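Putative uncharacterized protein (Desulfitobacterium hafniense, PDB 4JGI) binds methylcobalamin and probably serves as the corrinoid, methyl-carrying protein of an O-demethylase system. Local coordinates at residues Asn20-Lys25 / Lys40-Gly45; Gln36-Ala41 / Asp75-Ala80; Phe121-Asp126 / Lys130-Lys135; Lys135-Asn140 / Glu167-Asp172; Leu152-Met157 / Glu184-Arg189. All coordinates share one frame; numbering follows the deposited sequence.

Contact 1. Residues Asn20-Lys25 / Lys40-Gly45; sequences NEVVDK and KAFQQG
The ring of Phe-42 reaches from helix 32-54 to two valines on helix 16-29, and the contact across these segments is wholly apolar, with no hydrogen bond or salt bridge between them. Val-23 brings its CG2 methyl up to the rim of the ring, in the ring plane, with CG2 3.7 Å from Phe-42 CE2. Val-22 arrives from the opposite direction to the phenylalanine side chain; its CG1 stands 3.8 Å from Phe-42 CZ, at a slant to the ring. Toward helix 16-29, CE2 and CZ do the touching. Phe-42 CG lies anti to its carbonyl carbon (chi1 -70°), which sends the ring out across a wide interval: the closest alpha carbons, those of Val-23 and Phe-42, are 10.5 Å apart, so the phenylalanine side chain and the valine methyls together bridge the interval. Only about 98 Å² is buried in all.

Polar interactions stay within each helix. Asp-24 N donates to Asn-20 O at 3.0 Å, and Gly-45 N to Ala-41 O likewise keeps the second helix regular.

Phe-42 also packs on Ser-7 of helix 4-12 and on Leu-70 and Ala-73 of helix 60-77, so elements from three other helices meet round one ring. Such convergence is characteristic of the hydrophobic core of a helical bundle, here the N-terminal helical B12-binding domain.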
# COMPACT_ATOMS: atom_id res chain seq x y z
N ASN A 20 18.89 10.99 -0.55
CA ASN A 20 19.01 12.06 -1.55
C ASN A 20 20.37 12.11 -2.17
O ASN A 20 20.41 12.48 -3.34
CB ASN A 20 18.57 13.41 -1.02
CG ASN A 20 17.06 13.47 -0.92
OD1 ASN A 20 16.42 13.70 -1.93
ND2 ASN A 20 16.50 13.21 0.27
N GLU A 21 21.40 11.66 -1.49
CA GLU A 21 22.76 11.56 -2.11
C GLU A 21 22.74 10.60 -3.30
O GLU A 21 23.21 10.95 -4.39
CB GLU A 21 23.78 11.09 -1.09
CG GLU A 21 25.19 11.49 -1.34
CD GLU A 21 26.08 11.21 -0.15
OE1 GLU A 21 25.58 11.16 1.02
OE2 GLU A 21 27.30 11.04 -0.38
N VAL A 22 22.07 9.46 -3.14
CA VAL A 22 22.03 8.50 -4.21
C VAL A 22 21.06 8.89 -5.29
O VAL A 22 21.33 8.70 -6.49
CB VAL A 22 21.85 7.03 -3.72
CG1 VAL A 22 20.50 6.70 -3.08
CG2 VAL A 22 22.09 6.04 -4.83
N VAL A 23 19.95 9.51 -4.92
CA VAL A 23 19.00 9.98 -5.93
C VAL A 23 19.69 11.01 -6.83
O VAL A 23 19.56 10.93 -8.02
CB VAL A 23 17.72 10.56 -5.31
CG1 VAL A 23 16.92 11.31 -6.35
CG2 VAL A 23 16.91 9.42 -4.71
N ASP A 24 20.47 11.88 -6.23
CA ASP A 24 21.23 12.85 -7.03
C ASP A 24 22.23 12.22 -7.99
O ASP A 24 22.32 12.66 -9.12
CB ASP A 24 21.97 13.82 -6.14
CG ASP A 24 21.04 14.73 -5.36
OD1 ASP A 24 19.81 14.82 -5.64
OD2 ASP A 24 21.58 15.34 -4.41
N LYS A 25 22.96 11.23 -7.53
CA LYS A 25 23.90 10.49 -8.39
C LYS A 25 23.21 9.81 -9.58
O LYS A 25 23.70 9.86 -10.75
CB LYS A 25 24.67 9.48 -7.56
CG LYS A 25 25.79 10.12 -6.75
CD LYS A 25 26.46 9.11 -5.82
CE LYS A 25 27.24 9.77 -4.69
NZ LYS A 25 27.19 8.94 -3.46
N LYS A 40 13.42 0.05 -7.15
CA LYS A 40 13.23 -1.28 -6.58
C LYS A 40 13.95 -1.46 -5.24
O LYS A 40 13.42 -2.02 -4.27
CB LYS A 40 13.70 -2.37 -7.56
CG LYS A 40 13.45 -3.80 -7.13
CD LYS A 40 12.24 -4.56 -7.77
CE LYS A 40 12.11 -5.99 -7.19
NZ LYS A 40 11.29 -7.07 -7.90
N ALA A 41 15.16 -0.90 -5.13
CA ALA A 41 15.86 -0.96 -3.89
C ALA A 41 15.14 -0.20 -2.76
O ALA A 41 15.10 -0.65 -1.62
CB ALA A 41 17.27 -0.42 -4.06
N PHE A 42 14.63 1.01 -3.08
CA PHE A 42 13.84 1.71 -2.12
C PHE A 42 12.58 0.97 -1.68
O PHE A 42 12.19 0.96 -0.48
CB PHE A 42 13.54 3.12 -2.62
CG PHE A 42 14.71 4.06 -2.66
CD1 PHE A 42 15.80 3.95 -1.80
CD2 PHE A 42 14.63 5.18 -3.53
CE1 PHE A 42 16.85 4.92 -1.80
CE2 PHE A 42 15.64 6.14 -3.52
CZ PHE A 42 16.75 5.98 -2.69
N GLN A 43 11.96 0.29 -2.59
CA GLN A 43 10.76 -0.52 -2.28
C GLN A 43 11.13 -1.67 -1.30
O GLN A 43 10.39 -2.03 -0.41
CB GLN A 43 10.10 -0.99 -3.61
CG GLN A 43 9.44 0.14 -4.35
CD GLN A 43 8.79 -0.19 -5.67
OE1 GLN A 43 8.16 0.70 -6.32
NE2 GLN A 43 8.94 -1.40 -6.09
N GLN A 44 12.30 -2.29 -1.49
CA GLN A 44 12.76 -3.29 -0.62
C GLN A 44 13.01 -2.68 0.73
O GLN A 44 12.72 -3.28 1.77
CB GLN A 44 13.99 -3.90 -1.24
CG GLN A 44 15.08 -4.31 -0.27
CD GLN A 44 16.30 -4.88 -0.99
OE1 GLN A 44 16.36 -4.89 -2.23
NE2 GLN A 44 17.29 -5.33 -0.22
N GLY A 45 13.56 -1.47 0.77
CA GLY A 45 13.73 -0.82 2.05
C GLY A 45 12.48 -0.47 2.84
O GLY A 45 12.46 -0.48 4.07

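Contact 2. Residues Gln36-Ala41 / Asp75-Ala80; sequences QELIKA and DKLKPA
Helices 32-54 and 60-77 come close at Ile-39 and Leu-77, whose alpha carbons, at 8.2 Å, are the nearest pair between the two segments. One methyl carries the side-chain contact: Leu-77 CD1 lies 3.8 Å from Ile-39 CG1 and 4.2 Å from Leu-38 CD2. The two approaches differ. Ile-39 and Leu-77 run alongside each other, pointing opposite ways, whereas Leu-38 meets the same leucine at roughly a right angle. Leu-38 CG is anti to the backbone N (chi1 -175°), while Ile-39 CG1 is anti to the carbonyl carbon, and these different settings bring branches of successive residues to one methyl. No hydrogen bond links the segments, so the 126 Å² buried between them rests on aliphatic contact. Val-26 of helix 16-29 touches both leucines, which brings a third helix into the cluster. This aliphatic join between helices, near the C-terminal end of helix 60-77, belongs to the interior of the N-terminal helical bundle and lies away from the cobalamin-binding residues.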
# COMPACT_ATOMS: atom_id res chain seq x y z
N GLN A 36 15.18 2.96 -12.36
CA GLN A 36 14.29 1.84 -12.02
C GLN A 36 14.93 0.88 -11.00
O GLN A 36 14.23 0.41 -10.12
CB GLN A 36 13.69 1.01 -13.24
CG GLN A 36 14.44 0.92 -14.54
CD GLN A 36 13.56 0.55 -15.73
OE1 GLN A 36 12.78 1.38 -16.23
NE2 GLN A 36 13.69 -0.69 -16.23
N GLU A 37 16.23 0.58 -11.09
CA GLU A 37 16.85 -0.27 -10.10
C GLU A 37 16.84 0.34 -8.67
O GLU A 37 16.63 -0.35 -7.68
CB GLU A 37 18.30 -0.66 -10.49
CG GLU A 37 18.38 -1.63 -11.68
CD GLU A 37 19.78 -1.91 -12.21
OE1 GLU A 37 20.75 -1.26 -11.75
OE2 GLU A 37 19.90 -2.80 -13.11
N LEU A 38 17.06 1.66 -8.62
CA LEU A 38 17.07 2.39 -7.39
C LEU A 38 15.67 2.38 -6.76
O LEU A 38 15.51 2.14 -5.56
CB LEU A 38 17.58 3.81 -7.56
CG LEU A 38 17.70 4.57 -6.25
CD1 LEU A 38 18.62 3.91 -5.25
CD2 LEU A 38 18.12 6.02 -6.52
N ILE A 39 14.67 2.57 -7.58
CA ILE A 39 13.27 2.47 -7.12
C ILE A 39 12.99 1.13 -6.49
O ILE A 39 12.44 1.05 -5.35
CB ILE A 39 12.32 2.75 -8.26
CG1 ILE A 39 12.41 4.24 -8.61
CG2 ILE A 39 10.87 2.36 -7.91
CD1 ILE A 39 11.81 4.55 -9.97
N LYS A 40 13.42 0.05 -7.15
CA LYS A 40 13.23 -1.28 -6.58
C LYS A 40 13.95 -1.46 -5.24
O LYS A 40 13.42 -2.02 -4.27
CB LYS A 40 13.70 -2.37 -7.56
CG LYS A 40 13.45 -3.80 -7.13
CD LYS A 40 12.24 -4.56 -7.77
CE LYS A 40 12.11 -5.99 -7.19
NZ LYS A 40 11.29 -7.07 -7.90
N ALA A 41 15.16 -0.90 -5.13
CA ALA A 41 15.86 -0.96 -3.89
C ALA A 41 15.14 -0.20 -2.76
O ALA A 41 15.10 -0.65 -1.62
CB ALA A 41 17.27 -0.42 -4.06
N ASP A 75 9.21 11.36 -6.79
CA ASP A 75 8.93 12.60 -7.51
C ASP A 75 10.22 13.08 -8.18
O ASP A 75 10.17 13.64 -9.28
CB ASP A 75 8.44 13.73 -6.56
CG ASP A 75 7.07 13.49 -5.97
OD1 ASP A 75 6.27 12.74 -6.56
OD2 ASP A 75 6.78 14.13 -4.90
N LYS A 76 11.36 12.87 -7.52
CA LYS A 76 12.61 13.28 -8.12
C LYS A 76 13.07 12.41 -9.23
O LYS A 76 13.69 12.92 -10.18
CB LYS A 76 13.71 13.32 -7.11
CG LYS A 76 13.59 14.48 -6.23
CD LYS A 76 14.71 14.53 -5.23
CE LYS A 76 14.38 15.50 -4.08
NZ LYS A 76 13.22 15.01 -3.23
N LEU A 77 12.77 11.12 -9.13
CA LEU A 77 13.23 10.15 -10.10
C LEU A 77 12.38 10.08 -11.33
O LEU A 77 12.81 9.53 -12.31
CB LEU A 77 13.36 8.77 -9.45
CG LEU A 77 14.51 8.63 -8.43
CD1 LEU A 77 14.31 7.40 -7.55
CD2 LEU A 77 15.86 8.50 -9.10
N LYS A 78 11.19 10.67 -11.28
CA LYS A 78 10.24 10.59 -12.42
C LYS A 78 10.72 11.14 -13.77
O LYS A 78 10.42 10.55 -14.79
CB LYS A 78 8.92 11.24 -12.05
CG LYS A 78 7.94 10.19 -11.51
CD LYS A 78 6.58 10.72 -11.02
CE LYS A 78 6.11 11.99 -11.73
NZ LYS A 78 5.94 11.82 -13.21
N PRO A 79 11.42 12.27 -13.78
CA PRO A 79 11.94 12.74 -15.07
C PRO A 79 12.85 11.70 -15.73
O PRO A 79 12.80 11.54 -16.96
CB PRO A 79 12.70 14.02 -14.71
CG PRO A 79 12.08 14.48 -13.40
CD PRO A 79 11.72 13.21 -12.69
N ALA A 80 13.64 10.99 -14.92
CA ALA A 80 14.63 10.01 -15.42
C ALA A 80 14.00 8.80 -16.13
O ALA A 80 14.52 8.32 -17.14
CB ALA A 80 15.54 9.52 -14.28

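Contact 3. Residues Phe121-Asp126 / Lys130-Lys135; sequences FDLGID and KIIVDK
Leu-123 lays its two methyls against the root and middle of the Lys-135 side chain, crossing it at a slant. Its CD2 is 3.9 Å from Lys-135 CG, and its CD1 reaches both Lys-135 CB and the helix backbone, with CD1 4.0 Å from Ile-132 CA. The side chain of Ile-132 borders the same methyl, Leu-123 CD1 to Ile-132 CG1 being 4.2 Å. Farther out, the lysine passes Phe-121 at about a right angle, and Lys-135 CE stands 3.8 Å from Phe-121 CD2. A bend at chi2 (67°) turns the lysine chain so that its methylenes serve both residues. With a glycine in place of Leu-123, the aliphatic part of Lys-135 would probably lose its main neighbour here and a gap would open beside Ile-132.

Gly-124 N donates to Asp-122 OD1 at 3.1 Å, forming an Asx turn; the N-H comes from above the carboxylate plane, 62° out of it. Asp-122 also makes salt bridges to Lys-106 and Arg-110, so its carboxylate has partners of two kinds. The backbone angles of Gly-124 would push a beta carbon into the carbonyl O of Leu-123, reason enough for a glycine.

Strand 119-122 lies at one edge of the parallel sheet, and the chain leaves it through this turn and a short loop before helix 129-139, which packs back over it: a beta-alpha unit of the Rossmann-like cobalamin-binding domain.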
# COMPACT_ATOMS: atom_id res chain seq x y z
N PHE A 121 -7.71 4.63 -5.92
CA PHE A 121 -9.04 5.26 -5.88
C PHE A 121 -9.54 5.20 -4.42
O PHE A 121 -10.06 4.17 -3.96
CB PHE A 121 -10.00 4.61 -6.81
CG PHE A 121 -9.53 4.57 -8.24
CD1 PHE A 121 -8.70 3.58 -8.72
CD2 PHE A 121 -9.94 5.60 -9.13
CE1 PHE A 121 -8.25 3.57 -10.02
CE2 PHE A 121 -9.47 5.61 -10.44
CZ PHE A 121 -8.64 4.57 -10.88
N ASP A 122 -9.29 6.30 -3.69
CA ASP A 122 -9.70 6.42 -2.32
C ASP A 122 -11.11 6.88 -2.17
O ASP A 122 -11.43 8.02 -2.57
CB ASP A 122 -8.70 7.31 -1.58
CG ASP A 122 -9.09 7.58 -0.15
OD1 ASP A 122 -9.75 6.72 0.48
OD2 ASP A 122 -8.61 8.64 0.37
N LEU A 123 -11.98 5.99 -1.68
CA LEU A 123 -13.38 6.29 -1.57
C LEU A 123 -13.73 6.97 -0.23
O LEU A 123 -14.86 7.38 0.01
CB LEU A 123 -14.24 5.03 -1.75
CG LEU A 123 -14.05 4.37 -3.13
CD1 LEU A 123 -14.89 3.14 -3.20
CD2 LEU A 123 -14.62 5.27 -4.20
N GLY A 124 -12.78 7.07 0.67
CA GLY A 124 -12.97 7.72 1.96
C GLY A 124 -13.48 6.84 3.08
O GLY A 124 -13.12 5.68 3.14
N ILE A 125 -14.35 7.34 3.95
CA ILE A 125 -14.85 6.59 5.15
C ILE A 125 -16.34 6.23 5.09
O ILE A 125 -17.07 6.91 4.32
CB ILE A 125 -14.54 7.35 6.44
CG1 ILE A 125 -15.20 8.71 6.49
CG2 ILE A 125 -13.03 7.60 6.54
CD1 ILE A 125 -14.96 9.47 7.75
N ASP A 126 -16.75 5.35 5.95
CA ASP A 126 -18.11 4.88 6.07
C ASP A 126 -18.72 4.55 4.75
O ASP A 126 -19.84 4.85 4.53
CB ASP A 126 -18.90 5.90 6.84
CG ASP A 126 -20.29 5.34 7.31
OD1 ASP A 126 -20.50 4.13 7.58
OD2 ASP A 126 -21.17 6.17 7.43
N LYS A 130 -22.49 -0.95 -1.67
CA LYS A 130 -22.91 -0.75 -3.08
C LYS A 130 -22.01 0.24 -3.84
O LYS A 130 -21.74 0.18 -5.00
CB LYS A 130 -24.33 -0.27 -3.19
CG LYS A 130 -25.37 -1.27 -2.87
CD LYS A 130 -26.77 -0.66 -2.85
CE LYS A 130 -27.77 -1.71 -2.42
NZ LYS A 130 -29.02 -1.07 -1.95
N ILE A 131 -21.53 1.24 -3.11
CA ILE A 131 -20.59 2.25 -3.70
C ILE A 131 -19.21 1.66 -4.01
O ILE A 131 -18.61 1.96 -5.03
CB ILE A 131 -20.49 3.46 -2.76
CG1 ILE A 131 -21.91 4.08 -2.60
CG2 ILE A 131 -19.41 4.43 -3.23
CD1 ILE A 131 -22.15 5.38 -3.12
N ILE A 132 -18.68 0.85 -3.10
CA ILE A 132 -17.48 0.09 -3.40
C ILE A 132 -17.64 -0.81 -4.64
O ILE A 132 -16.81 -0.73 -5.53
CB ILE A 132 -17.00 -0.75 -2.23
CG1 ILE A 132 -16.79 0.13 -0.91
CG2 ILE A 132 -15.76 -1.59 -2.58
CD1 ILE A 132 -16.45 -0.64 0.32
N VAL A 133 -18.73 -1.59 -4.65
CA VAL A 133 -18.94 -2.46 -5.79
C VAL A 133 -19.10 -1.69 -7.10
O VAL A 133 -18.49 -2.05 -8.16
CB VAL A 133 -20.12 -3.40 -5.54
CG1 VAL A 133 -20.49 -4.18 -6.84
CG2 VAL A 133 -19.86 -4.28 -4.40
N ASP A 134 -19.84 -0.58 -7.10
CA ASP A 134 -19.94 0.26 -8.29
C ASP A 134 -18.61 0.81 -8.78
O ASP A 134 -18.29 0.81 -10.00
CB ASP A 134 -21.02 1.34 -8.12
CG ASP A 134 -22.49 0.71 -8.12
OD1 ASP A 134 -22.69 -0.50 -8.45
OD2 ASP A 134 -23.47 1.39 -7.76
N LYS A 135 -17.71 1.16 -7.85
CA LYS A 135 -16.44 1.65 -8.24
C LYS A 135 -15.56 0.54 -8.88
O LYS A 135 -14.84 0.76 -9.79
CB LYS A 135 -15.69 2.24 -7.04
CG LYS A 135 -14.46 3.05 -7.44
CD LYS A 135 -14.83 4.34 -8.22
CE LYS A 135 -13.68 5.27 -8.38
NZ LYS A 135 -14.25 6.51 -9.03

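Contact 4. Residues Lys135-Asn140 / Glu167-Asp172; sequences KVKEVN and EGLRND
Lys-137 and Glu-167 form the polar bond of this contact, a salt bridge in which Lys-137 NZ donates to Glu-167 OE1 at 3.2 Å. The ammonium approaches from above the carboxylate plane, 60° out of it. An extended lysine chain and a glutamate bent at chi2 (-55°) cross obliquely to bring the charges together. Both residues are exposed, so solvent probably competes for this ion pair.

Beneath the pair, the leucine of the loop supplies the apolar part. Leu-169 CD1 sits 3.8 Å from Lys-137 CG, crossing the lysine at about a right angle, and 4.0 Å from Val-136 CG1, which it passes in the opposite direction. Leu-164 of helix 151-166 touches both Val-136 and Leu-169 and extends this patch.

Two N-H groups of the last turn are satisfied within the segment: Val-139 N bonds to Lys-135 O at 3.0 Å and Asn-140 N to Val-136 O at 2.9 Å, after which Asn-140 leaves the helix with positive phi. Gly-168 ends helix 151-166 in a Schellman motif. Arg-170, turned away from helix 129-139, makes a salt bridge through NH2 to Asp-193 OD2 and a hydrogen bond to Gly-191 O, which ties the loop to the region before strand 194-195. Lys-135 NZ has a long, weak ion pair with Glu-138 OE1.

The chemistry is thus divided: one surface ion pair, likely modest in strength, lies over aliphatic contacts that join helix 129-139 to the loop leading into strand 174-178.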
# COMPACT_ATOMS: atom_id res chain seq x y z
N LYS A 135 -17.71 1.16 -7.85
CA LYS A 135 -16.44 1.65 -8.24
C LYS A 135 -15.56 0.54 -8.88
O LYS A 135 -14.84 0.76 -9.79
CB LYS A 135 -15.69 2.24 -7.04
CG LYS A 135 -14.46 3.05 -7.44
CD LYS A 135 -14.83 4.34 -8.22
CE LYS A 135 -13.68 5.27 -8.38
NZ LYS A 135 -14.25 6.51 -9.03
N VAL A 136 -15.68 -0.68 -8.37
CA VAL A 136 -14.95 -1.83 -8.93
C VAL A 136 -15.45 -2.09 -10.34
O VAL A 136 -14.63 -2.29 -11.25
CB VAL A 136 -15.13 -3.04 -8.04
CG1 VAL A 136 -14.63 -4.31 -8.71
CG2 VAL A 136 -14.49 -2.89 -6.69
N LYS A 137 -16.76 -2.02 -10.56
CA LYS A 137 -17.25 -2.15 -11.93
C LYS A 137 -16.72 -1.09 -12.88
O LYS A 137 -16.48 -1.36 -14.06
CB LYS A 137 -18.80 -2.09 -11.98
CG LYS A 137 -19.50 -3.22 -11.30
CD LYS A 137 -20.99 -3.00 -11.29
CE LYS A 137 -21.65 -4.21 -10.65
NZ LYS A 137 -23.11 -4.31 -10.88
N GLU A 138 -16.63 0.17 -12.39
CA GLU A 138 -16.15 1.28 -13.14
C GLU A 138 -14.71 1.20 -13.55
O GLU A 138 -14.36 1.52 -14.71
CB GLU A 138 -16.45 2.57 -12.38
CG GLU A 138 -16.05 3.84 -13.12
CD GLU A 138 -16.21 5.13 -12.30
OE1 GLU A 138 -16.78 5.09 -11.18
OE2 GLU A 138 -15.84 6.25 -12.79
N VAL A 139 -13.81 0.85 -12.63
CA VAL A 139 -12.39 0.99 -12.89
C VAL A 139 -11.62 -0.33 -13.03
O VAL A 139 -10.46 -0.36 -13.43
CB VAL A 139 -11.72 1.95 -11.88
CG1 VAL A 139 -12.57 3.18 -11.64
CG2 VAL A 139 -11.52 1.30 -10.54
N ASN A 140 -12.27 -1.45 -12.75
CA ASN A 140 -11.65 -2.76 -12.87
C ASN A 140 -10.26 -2.87 -12.21
O ASN A 140 -9.24 -3.16 -12.85
CB ASN A 140 -11.64 -3.28 -14.33
CG ASN A 140 -12.93 -4.09 -14.65
OD1 ASN A 140 -13.36 -5.11 -13.98
ND2 ASN A 140 -13.54 -3.65 -15.64
N GLU A 167 -21.72 -10.41 -8.10
CA GLU A 167 -21.61 -9.67 -9.32
C GLU A 167 -20.61 -10.30 -10.27
O GLU A 167 -20.39 -9.72 -11.29
CB GLU A 167 -21.17 -8.22 -9.01
CG GLU A 167 -22.19 -7.47 -8.20
CD GLU A 167 -23.60 -7.48 -8.86
OE1 GLU A 167 -23.74 -7.33 -10.11
OE2 GLU A 167 -24.61 -7.75 -8.15
N GLY A 168 -19.98 -11.44 -9.91
CA GLY A 168 -18.99 -12.05 -10.83
C GLY A 168 -17.67 -11.32 -10.98
O GLY A 168 -16.95 -11.46 -11.96
N LEU A 169 -17.40 -10.46 -10.02
CA LEU A 169 -16.15 -9.66 -10.00
C LEU A 169 -15.01 -10.22 -9.11
O LEU A 169 -13.82 -9.86 -9.32
CB LEU A 169 -16.46 -8.22 -9.58
CG LEU A 169 -17.53 -7.53 -10.41
CD1 LEU A 169 -17.96 -6.27 -9.65
CD2 LEU A 169 -16.93 -7.16 -11.76
N ARG A 170 -15.36 -11.05 -8.14
CA ARG A 170 -14.43 -11.46 -7.07
C ARG A 170 -13.23 -12.21 -7.58
O ARG A 170 -12.11 -12.08 -7.12
CB ARG A 170 -15.14 -12.34 -6.06
CG ARG A 170 -14.22 -13.01 -5.00
CD ARG A 170 -13.84 -11.94 -4.09
NE ARG A 170 -12.97 -12.58 -3.04
CZ ARG A 170 -11.65 -12.65 -3.10
NH1 ARG A 170 -11.04 -12.23 -4.15
NH2 ARG A 170 -10.95 -12.98 -2.04
N ASN A 171 -13.42 -13.07 -8.54
CA ASN A 171 -12.33 -13.98 -8.92
C ASN A 171 -11.30 -13.31 -9.76
O ASN A 171 -10.27 -13.87 -9.98
CB ASN A 171 -12.92 -15.13 -9.70
CG ASN A 171 -13.76 -16.04 -8.85
OD1 ASN A 171 -13.55 -16.19 -7.65
ND2 ASN A 171 -14.77 -16.62 -9.49
N ASP A 172 -11.57 -12.11 -10.27
CA ASP A 172 -10.60 -11.40 -11.04
C ASP A 172 -9.91 -10.25 -10.29
O ASP A 172 -9.27 -9.38 -10.92
CB ASP A 172 -11.22 -10.93 -12.34
CG ASP A 172 -11.51 -12.11 -13.32
OD1 ASP A 172 -10.56 -12.87 -13.63
OD2 ASP A 172 -12.68 -12.28 -13.74

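Contact 5. Residues Leu152-Met157 / Glu184-Arg189; sequences LALDSM and ENVCQR
Arg-189 turns the edge of its guanidinium to helix 151-166, where Asp-155 and Leu-154 meet it at different nitrogens. Asp-155 OD1 lies 3.9 Å from Arg-189 NH1, near the guanidinium plane, but the carboxylate plane stands 87° from that plane, so this is a long salt bridge without the coplanar fit of a two-bond pair. Leu-154 CD1 comes to the same group at its edge, 4.2 Å from Arg-189 NH2, the two side chains crossing at about a right angle. A bend at chi3 (39°), after an extended start to the chain, swings the guanidinium there.

Deeper in, the other leucine methyl faces the neighbouring helix: Leu-154 CD2 is 4.3 Å from Val-186 CG1, and Val-186 rests on Ile-177 of strand 174-178. The helix segments run 10.2 Å apart at closest approach, with their directions 47° from parallel.

The side chain of Leu-154 is about 7 Å from the bound methylcobalamin, which places helix 151-166 beside the cofactor region. Asp-155 has a second, weak ion pair with Arg-158. With one long ionic distance and no hydrogen bond across, the attraction between the charges is probably diffuse, and the join rests also on buried Leu-154 and Val-186.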
# COMPACT_ATOMS: atom_id res chain seq x y z
N LEU A 152 -19.12 -4.12 13.43
CA LEU A 152 -20.03 -3.83 12.30
C LEU A 152 -19.30 -3.63 10.97
O LEU A 152 -19.79 -3.99 9.87
CB LEU A 152 -20.84 -2.57 12.60
CG LEU A 152 -22.08 -2.21 11.82
CD1 LEU A 152 -23.19 -3.14 12.29
CD2 LEU A 152 -22.52 -0.73 12.01
N ALA A 153 -18.14 -2.96 11.06
CA ALA A 153 -17.30 -2.75 9.88
C ALA A 153 -16.76 -4.07 9.39
O ALA A 153 -16.62 -4.27 8.18
CB ALA A 153 -16.10 -1.77 10.25
N LEU A 154 -16.33 -4.92 10.27
CA LEU A 154 -15.79 -6.21 9.86
C LEU A 154 -16.91 -6.99 9.12
O LEU A 154 -16.64 -7.68 8.09
CB LEU A 154 -15.19 -6.97 11.01
CG LEU A 154 -14.16 -6.21 11.84
CD1 LEU A 154 -13.71 -7.13 12.96
CD2 LEU A 154 -13.03 -5.75 10.91
N ASP A 155 -18.13 -6.92 9.65
CA ASP A 155 -19.29 -7.42 8.91
C ASP A 155 -19.46 -6.79 7.51
O ASP A 155 -19.73 -7.52 6.51
CB ASP A 155 -20.57 -7.23 9.74
CG ASP A 155 -20.62 -8.13 10.92
OD1 ASP A 155 -19.83 -9.10 10.94
OD2 ASP A 155 -21.36 -7.80 11.87
N SER A 156 -19.31 -5.47 7.38
CA SER A 156 -19.42 -4.83 6.09
C SER A 156 -18.31 -5.32 5.13
O SER A 156 -18.51 -5.35 3.94
CB SER A 156 -19.32 -3.30 6.18
OG SER A 156 -20.33 -2.74 6.95
N MET A 157 -17.13 -5.62 5.65
CA MET A 157 -16.07 -6.23 4.82
C MET A 157 -16.57 -7.54 4.19
O MET A 157 -16.38 -7.77 2.99
CB MET A 157 -14.77 -6.48 5.54
CG MET A 157 -14.02 -5.30 6.05
SD MET A 157 -12.56 -5.82 6.96
CE MET A 157 -11.78 -4.26 7.41
N GLU A 184 -5.59 -13.35 10.84
CA GLU A 184 -5.99 -14.47 9.93
C GLU A 184 -7.43 -14.91 10.15
O GLU A 184 -8.14 -15.27 9.21
CB GLU A 184 -5.06 -15.66 10.05
CG GLU A 184 -5.41 -16.87 9.16
CD GLU A 184 -5.34 -16.57 7.65
OE1 GLU A 184 -4.57 -15.68 7.23
OE2 GLU A 184 -6.04 -17.24 6.86
N ASN A 185 -7.89 -14.91 11.41
CA ASN A 185 -9.27 -15.29 11.69
C ASN A 185 -10.31 -14.36 11.02
O ASN A 185 -11.30 -14.78 10.44
CB ASN A 185 -9.51 -15.36 13.20
CG ASN A 185 -10.97 -15.66 13.52
OD1 ASN A 185 -11.45 -16.79 13.33
ND2 ASN A 185 -11.69 -14.66 13.99
N VAL A 186 -10.07 -13.06 11.13
CA VAL A 186 -10.95 -12.06 10.50
C VAL A 186 -10.82 -12.21 8.94
O VAL A 186 -11.84 -12.19 8.25
CB VAL A 186 -10.57 -10.63 10.91
CG1 VAL A 186 -11.37 -9.60 10.15
CG2 VAL A 186 -10.70 -10.47 12.42
N CYS A 187 -9.63 -12.47 8.43
CA CYS A 187 -9.40 -12.58 7.01
C CYS A 187 -10.24 -13.76 6.45
O CYS A 187 -10.94 -13.63 5.47
CB CYS A 187 -7.93 -12.78 6.73
SG CYS A 187 -7.48 -12.92 5.00
N GLN A 188 -10.16 -14.89 7.15
CA GLN A 188 -11.01 -16.03 6.80
C GLN A 188 -12.53 -15.79 6.88
O GLN A 188 -13.27 -16.18 5.97
CB GLN A 188 -10.66 -17.19 7.70
CG GLN A 188 -9.29 -17.71 7.32
CD GLN A 188 -9.25 -18.28 5.91
OE1 GLN A 188 -10.12 -19.08 5.55
NE2 GLN A 188 -8.25 -17.87 5.09
N ARG A 189 -12.98 -15.09 7.90
CA ARG A 189 -14.40 -14.82 8.04
C ARG A 189 -14.91 -13.87 6.93
O ARG A 189 -16.00 -14.01 6.38
CB ARG A 189 -14.71 -14.21 9.42
CG ARG A 189 -16.21 -14.07 9.67
CD ARG A 189 -16.50 -13.97 11.18
NE ARG A 189 -15.50 -13.15 11.88
CZ ARG A 189 -15.52 -11.83 12.02
NH1 ARG A 189 -16.52 -11.09 11.53
NH2 ARG A 189 -14.54 -11.22 12.67

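How the contacts relate
From the N terminus, contact 1 closes the turn between helices 16-29 and 32-54, and contact 2 begins on the latter helix, sharing Lys-40 and Ala-41, to bring back the end of helix 60-77. The two touch, with centres about 7 Å apart, and build one helical bundle. Contacts 3, 4 and 5 follow in the cobalamin-binding sheet domain. Contact 3 closes a short link from strand 119-122 to helix 129-139; contact 4, which touches it, takes up that helix at Lys-135 and ties it to the loop before strand 174-178. Contact 5, joining helices 151-166 and 184-190, crosses contact 4 along the chain without touching it. No contact lies within another; the rest are in series or overlap end to start.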